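PDB 6GZF: glutathione S-transferase, which probably carries out glutathione-dependent chemistry, including the reductive removal of glutathione from glutathionyl-hydroquinones, like other Xi-class glutathione transferases. Local coordinates for residues L71-L76 with V169-E174; D181-N186 with T237-A242. One frame throughout, in Å; residues are numbered along the deposited sequence.

Contact 1. Residues L71-L76 with V169-E174; sequences LVTRTL and VDLYPE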
loop_
_atom_site.group_PDB
_atom_site.type_symbol
_atom_site.label_atom_id
_atom_site.label_comp_id
_atom_site.label_asym_id
_atom_site.label_seq_id
_atom_site.Cartn_x
_atom_site.Cartn_y
_atom_site.Cartn_z
ATOM N N LEU A 71 -13.323 -10.260 21.661
ATOM C CA LEU A 71 -12.169 -10.699 22.439
ATOM C C LEU A 71 -11.707 -9.630 23.424
ATOM O O LEU A 71 -11.387 -9.935 24.574
ATOM C CB LEU A 71 -11.016 -11.087 21.512
ATOM C CG LEU A 71 -11.217 -12.349 20.672
ATOM C CD1 LEU A 71 -9.951 -12.685 19.900
ATOM C CD2 LEU A 71 -11.638 -13.517 21.552
ATOM N N VAL A 72 -11.667 -8.381 22.968
ATOM C CA VAL A 72 -11.259 -7.267 23.818
ATOM C C VAL A 72 -12.236 -7.094 24.978
ATOM O O VAL A 72 -11.829 -6.859 26.116
ATOM C CB VAL A 72 -11.159 -5.952 23.015
ATOM C CG1 VAL A 72 -10.932 -4.768 23.943
ATOM C CG2 VAL A 72 -10.045 -6.046 21.983
ATOM N N THR A 73 -13.526 -7.236 24.687
ATOM C CA THR A 73 -14.558 -7.123 25.710
ATOM C C THR A 73 -14.470 -8.272 26.711
ATOM O O THR A 73 -14.538 -8.055 27.921
ATOM C CB THR A 73 -15.966 -7.101 25.089
ATOM O OG1 THR A 73 -16.057 -6.027 24.148
ATOM C CG2 THR A 73 -17.022 -6.917 26.169
ATOM N N ARG A 74 -14.312 -9.488 26.196
ATOM C CA ARG A 74 -14.224 -10.680 27.034
ATOM C C ARG A 74 -13.062 -10.582 28.014
ATOM O O ARG A 74 -13.172 -11.001 29.166
ATOM C CB ARG A 74 -14.072 -11.936 26.172
ATOM C CG ARG A 74 -14.290 -13.236 26.931
ATOM C CD ARG A 74 -13.984 -14.450 26.068
ATOM N NE ARG A 74 -12.547 -14.666 25.913
ATOM C CZ ARG A 74 -11.935 -15.821 26.151
ATOM N NH1 ARG A 74 -12.634 -16.874 26.553
ATOM N NH2 ARG A 74 -10.624 -15.925 25.986
ATOM N N THR A 75 -11.951 -10.020 27.552
ATOM C CA THR A 75 -10.768 -9.858 28.386
ATOM C C THR A 75 -10.963 -8.754 29.422
ATOM O O THR A 75 -10.603 -8.917 30.587
ATOM C CB THR A 75 -9.526 -9.541 27.538
ATOM O OG1 THR A 75 -9.434 -10.475 26.455
ATOM C CG2 THR A 75 -8.266 -9.616 28.384
ATOM N N LEU A 76 -11.535 -7.634 28.988
ATOM C CA LEU A 76 -11.783 -6.502 29.874
ATOM C C LEU A 76 -12.759 -6.867 30.985
ATOM O O LEU A 76 -12.604 -6.438 32.129
ATOM C CB LEU A 76 -12.320 -5.307 29.082
ATOM C CG LEU A 76 -11.297 -4.504 28.276
ATOM C CD1 LEU A 76 -11.972 -3.358 27.543
ATOM C CD2 LEU A 76 -10.193 -3.987 29.183
ATOM N N VAL A 169 -15.804 -3.757 35.573
ATOM C CA VAL A 169 -15.612 -2.786 34.506
ATOM C C VAL A 169 -16.941 -2.554 33.799
ATOM O O VAL A 169 -17.691 -3.495 33.558
ATOM C CB VAL A 169 -14.547 -3.258 33.495
ATOM C CG1 VAL A 169 -14.304 -2.195 32.436
ATOM C CG2 VAL A 169 -13.253 -3.594 34.215
ATOM N N ASP A 170 -17.235 -1.299 33.481
ATOM C CA ASP A 170 -18.506 -0.953 32.861
ATOM C C ASP A 170 -18.279 -0.161 31.575
ATOM O O ASP A 170 -18.170 1.065 31.598
ATOM C CB ASP A 170 -19.370 -0.163 33.848
ATOM C CG ASP A 170 -20.781 0.066 33.345
ATOM O OD1 ASP A 170 -21.195 -0.610 32.381
ATOM O OD2 ASP A 170 -21.484 0.914 33.932
ATOM N N LEU A 171 -18.210 -0.875 30.454
ATOM C CA LEU A 171 -17.903 -0.267 29.163
ATOM C C LEU A 171 -19.148 0.294 28.480
ATOM O O LEU A 171 -19.133 0.597 27.286
ATOM C CB LEU A 171 -17.222 -1.287 28.249
ATOM C CG LEU A 171 -16.006 -2.001 28.843
ATOM C CD1 LEU A 171 -15.620 -3.202 27.997
ATOM C CD2 LEU A 171 -14.836 -1.041 28.985
ATOM N N TYR A 172 -20.223 0.423 29.247
ATOM C CA TYR A 172 -21.456 1.035 28.766
ATOM C C TYR A 172 -22.148 1.717 29.943
ATOM O O TYR A 172 -23.270 1.360 30.302
ATOM C CB TYR A 172 -22.359 -0.021 28.122
ATOM C CG TYR A 172 -23.568 0.511 27.384
ATOM C CD1 TYR A 172 -23.427 1.358 26.293
ATOM C CD2 TYR A 172 -24.850 0.132 27.757
ATOM C CE1 TYR A 172 -24.533 1.832 25.611
ATOM C CE2 TYR A 172 -25.960 0.599 27.081
ATOM C CZ TYR A 172 -25.796 1.449 26.009
ATOM O OH TYR A 172 -26.899 1.918 25.333
ATOM N N PRO A 173 -21.473 2.710 30.549
ATOM C CA PRO A 173 -21.885 3.253 31.846
ATOM C C PRO A 173 -23.044 4.240 31.771
ATOM O O PRO A 173 -23.305 4.826 30.722
ATOM C CB PRO A 173 -20.617 3.952 32.336
ATOM C CG PRO A 173 -19.975 4.437 31.088
ATOM C CD PRO A 173 -20.299 3.425 30.011
ATOM N N GLU A 174 -23.723 4.417 32.900
ATOM C CA GLU A 174 -24.848 5.336 33.005
ATOM C C GLU A 174 -24.418 6.774 32.733
ATOM O O GLU A 174 -23.423 7.247 33.282
ATOM C CB GLU A 174 -25.488 5.226 34.394
ATOM C CG GLU A 174 -26.208 6.482 34.861
ATOM C CD GLU A 174 -26.204 6.626 36.372
ATOM O OE1 GLU A 174 -25.416 5.923 37.040
ATOM O OE2 GLU A 174 -26.987 7.449 36.892
#

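Contact 2. Residues D181-N186 with T237-A242; sequences DQIIDN and TEADIA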
loop_
_atom_site.group_PDB
_atom_site.type_symbol
_atom_site.label_atom_id
_atom_site.label_comp_id
_atom_site.label_asym_id
_atom_site.label_seq_id
_atom_site.Cartn_x
_atom_site.Cartn_y
_atom_site.Cartn_z
ATOM N N ASP A 181 -23.638 4.867 22.095
ATOM C CA ASP A 181 -24.439 4.319 21.008
ATOM C C ASP A 181 -24.345 5.195 19.761
ATOM O O ASP A 181 -24.481 4.710 18.639
ATOM C CB ASP A 181 -25.900 4.167 21.438
ATOM C CG ASP A 181 -26.079 3.150 22.548
ATOM O OD1 ASP A 181 -25.406 2.099 22.508
ATOM O OD2 ASP A 181 -26.893 3.400 23.462
ATOM N N GLN A 182 -24.110 6.488 19.966
ATOM C CA GLN A 182 -24.002 7.429 18.858
ATOM C C GLN A 182 -22.676 7.272 18.119
ATOM O O GLN A 182 -22.646 7.210 16.890
ATOM C CB GLN A 182 -24.148 8.867 19.357
ATOM C CG GLN A 182 -24.206 9.901 18.243
ATOM C CD GLN A 182 -23.976 11.315 18.742
ATOM O OE1 GLN A 182 -22.873 11.664 19.164
ATOM N NE2 GLN A 182 -25.018 12.136 18.695
ATOM N N ILE A 183 -21.586 7.213 18.878
ATOM C CA ILE A 183 -20.250 7.110 18.299
ATOM C C ILE A 183 -20.080 5.813 17.515
ATOM O O ILE A 183 -19.520 5.810 16.417
ATOM C CB ILE A 183 -19.159 7.197 19.385
ATOM C CG1 ILE A 183 -19.225 8.550 20.095
ATOM C CG2 ILE A 183 -17.779 6.998 18.780
ATOM C CD1 ILE A 183 -18.181 8.723 21.167
ATOM N N ILE A 184 -20.569 4.714 18.084
ATOM C CA ILE A 184 -20.516 3.412 17.425
ATOM C C ILE A 184 -21.225 3.453 16.073
ATOM O O ILE A 184 -20.729 2.916 15.083
ATOM C CB ILE A 184 -21.148 2.309 18.301
ATOM C CG1 ILE A 184 -20.331 2.105 19.577
ATOM C CG2 ILE A 184 -21.253 1.001 17.532
ATOM C CD1 ILE A 184 -21.013 1.227 20.605
ATOM N N ASP A 185 -22.379 4.111 16.037
ATOM C CA ASP A 185 -23.162 4.212 14.812
ATOM C C ASP A 185 -22.473 5.095 13.775
ATOM O O ASP A 185 -22.515 4.807 12.578
ATOM C CB ASP A 185 -24.560 4.753 15.117
ATOM C CG ASP A 185 -25.568 4.402 14.040
ATOM O OD1 ASP A 185 -26.225 3.345 14.163
ATOM O OD2 ASP A 185 -25.705 5.180 13.071
ATOM N N ASN A 186 -21.833 6.166 14.235
ATOM C CA ASN A 186 -21.195 7.118 13.334
ATOM C C ASN A 186 -19.976 6.513 12.646
ATOM O O ASN A 186 -19.935 6.425 11.421
ATOM C CB ASN A 186 -20.799 8.390 14.092
ATOM C CG ASN A 186 -20.320 9.508 13.169
ATOM O OD1 ASN A 186 -20.030 9.287 11.991
ATOM N ND2 ASN A 186 -20.228 10.718 13.712
ATOM N N THR A 237 -15.172 2.956 26.889
ATOM C CA THR A 237 -16.451 2.350 26.527
ATOM C C THR A 237 -16.340 1.433 25.311
ATOM O O THR A 237 -15.257 1.246 24.759
ATOM C CB THR A 237 -17.517 3.424 26.231
ATOM O OG1 THR A 237 -17.100 4.221 25.116
ATOM C CG2 THR A 237 -17.734 4.321 27.443
ATOM N N GLU A 238 -17.475 0.868 24.903
ATOM C CA GLU A 238 -17.545 0.027 23.713
ATOM C C GLU A 238 -17.163 0.806 22.462
ATOM O O GLU A 238 -16.666 0.236 21.492
ATOM C CB GLU A 238 -18.948 -0.554 23.540
ATOM C CG GLU A 238 -19.419 -1.449 24.670
ATOM C CD GLU A 238 -20.767 -2.081 24.373
ATOM O OE1 GLU A 238 -21.268 -1.905 23.242
ATOM O OE2 GLU A 238 -21.326 -2.752 25.265
ATOM N N ALA A 239 -17.412 2.112 22.492
ATOM C CA ALA A 239 -17.101 2.990 21.370
ATOM C C ALA A 239 -15.613 2.954 21.047
ATOM O O ALA A 239 -15.217 3.030 19.883
ATOM C CB ALA A 239 -17.543 4.413 21.674
ATOM N N ASP A 240 -14.792 2.832 22.085
ATOM C CA ASP A 240 -13.347 2.773 21.914
ATOM C C ASP A 240 -12.909 1.425 21.350
ATOM O O ASP A 240 -11.946 1.349 20.589
ATOM C CB ASP A 240 -12.639 3.040 23.243
ATOM C CG ASP A 240 -13.077 4.343 23.884
ATOM O OD1 ASP A 240 -14.064 4.327 24.649
ATOM O OD2 ASP A 240 -12.439 5.382 23.616
ATOM N N ILE A 241 -13.621 0.368 21.728
ATOM C CA ILE A 241 -13.303 -0.978 21.262
ATOM C C ILE A 241 -13.562 -1.113 19.762
ATOM O O ILE A 241 -12.788 -1.747 19.044
ATOM C CB ILE A 241 -14.115 -2.044 22.026
ATOM C CG1 ILE A 241 -13.851 -1.934 23.529
ATOM C CG2 ILE A 241 -13.774 -3.442 21.529
ATOM C CD1 ILE A 241 -14.483 -3.038 24.346
ATOM N N ALA A 242 -14.651 -0.509 19.296
ATOM C CA ALA A 242 -14.984 -0.514 17.877
ATOM C C ALA A 242 -13.911 0.207 17.067
ATOM O O ALA A 242 -13.472 -0.279 16.025
ATOM C CB ALA A 242 -16.343 0.126 17.649
#

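Contact 1. Residues L71-L76 with V169-E174
Leu171 reaches from an irregular loop to the flank of helix 65-77, where it meets Leu76. Its CG stands anti to its own carbonyl carbon (chi1 -52°), and this turn carries the two methyl groups forward to the helix. Followed outward, Leu76 has its CB 4.1 Å from Leu171 CD1, so contact begins at the root of the side chain. CG, 4.5 Å from Leu171 CD1, comes no nearer but places CD1 against Leu171. CD1 then makes the closest approach of the two side chains, 3.7 Å to Leu171 CD1, and also sits 4.0 Å from Leu171 CD2, so that it rests against both branches of the fork. The other methyl, CD2, turns away from Leu171. The two leucines cross at about a right angle, and their branched, wholly apolar ends fill this buried meeting; no hydrogen bond joins residues 71-76 to 169-174.

One turn back, Thr73 adds its methyl, with CG2 4.4 Å from Leu171 CD1, while its hydroxyl is occupied by the carbonyl of Arg69 in the same helix. Val169 closes the other end: its CG2 lies 3.6 Å from Leu76 O, a methyl against a backbone carbonyl. The oxygen of Val169 accepts from NZ of Lys77, the next residue of the helix, which ties the loop to its last turn.

Helix 65-77 follows strand 56-60 of the thioredoxin-like domain, on which Leu71 packs. Helix 150-159 meets Thr73 through Met154 and Phe157, and Ile241 of helix 238-247 packs on both Leu76 and Leu171.

Contact 2. Residues D181-N186 with T237-A242
Ala239 is met by two neighbouring isoleucines. Its CB lies 3.9 Å from Ile183 CG2, while Ile184 CG1 comes over the backbone, 3.8 Å from Ala239 CA. With CG1 anti to the carbonyl carbon and the chain extended beyond it (chi2 169°), Ile184 runs on until CD1 is 4.0 Å from Glu238 CB. Alanine suits the spot because a single methyl lets the helices run close: the CA atoms of Ile184 and Ala239 are 5.2 Å apart, and the axes of the short helical segments 181-186 and 238-242 approach to 8.8 Å, at 16°.

The start of helix 238-247 is fixed by the N-capping box familiar from the C-terminal domain of glutathione transferases. Thr237 N donates to Asp240 OD1 with an N-H...O angle of 162°, on the anti side and tilted out of the carboxylate plane, and Thr237 OG1 accepts a weak bond from Ala239 N. The box is consistent with a well-defined first turn, the one against which the isoleucines pack.

Farther out, Asp240 OD2 is held by Leu231 N and Tyr274 OH. The carboxylates of Asp181 and Glu238 both form salt bridges with Arg155 of helix 150-159, which probably offsets the repulsion between them.

Overall arrangement
Both segments of contact 1 precede those of contact 2 in the sequence, and the centres of the two contacts lie 12 Å apart on the same side of the chain's centre. Contact 1 joins helix 65-77 of the thioredoxin-like domain to the loop leading into helix 177-192; contact 2 lies wholly among helices of the C-terminal domain. They meet directly: Leu171 O is 2.9 Å from Glu238 N, a probable hydrogen bond. Arg155 of helix 150-159 is shared: it makes a cation-pi contact with Tyr172 and the salt bridges of contact 2. The loop of residues 169-174 thus touches both domains near their junction. The predicted nucleophile, Cys64, directly precedes helix 65-77.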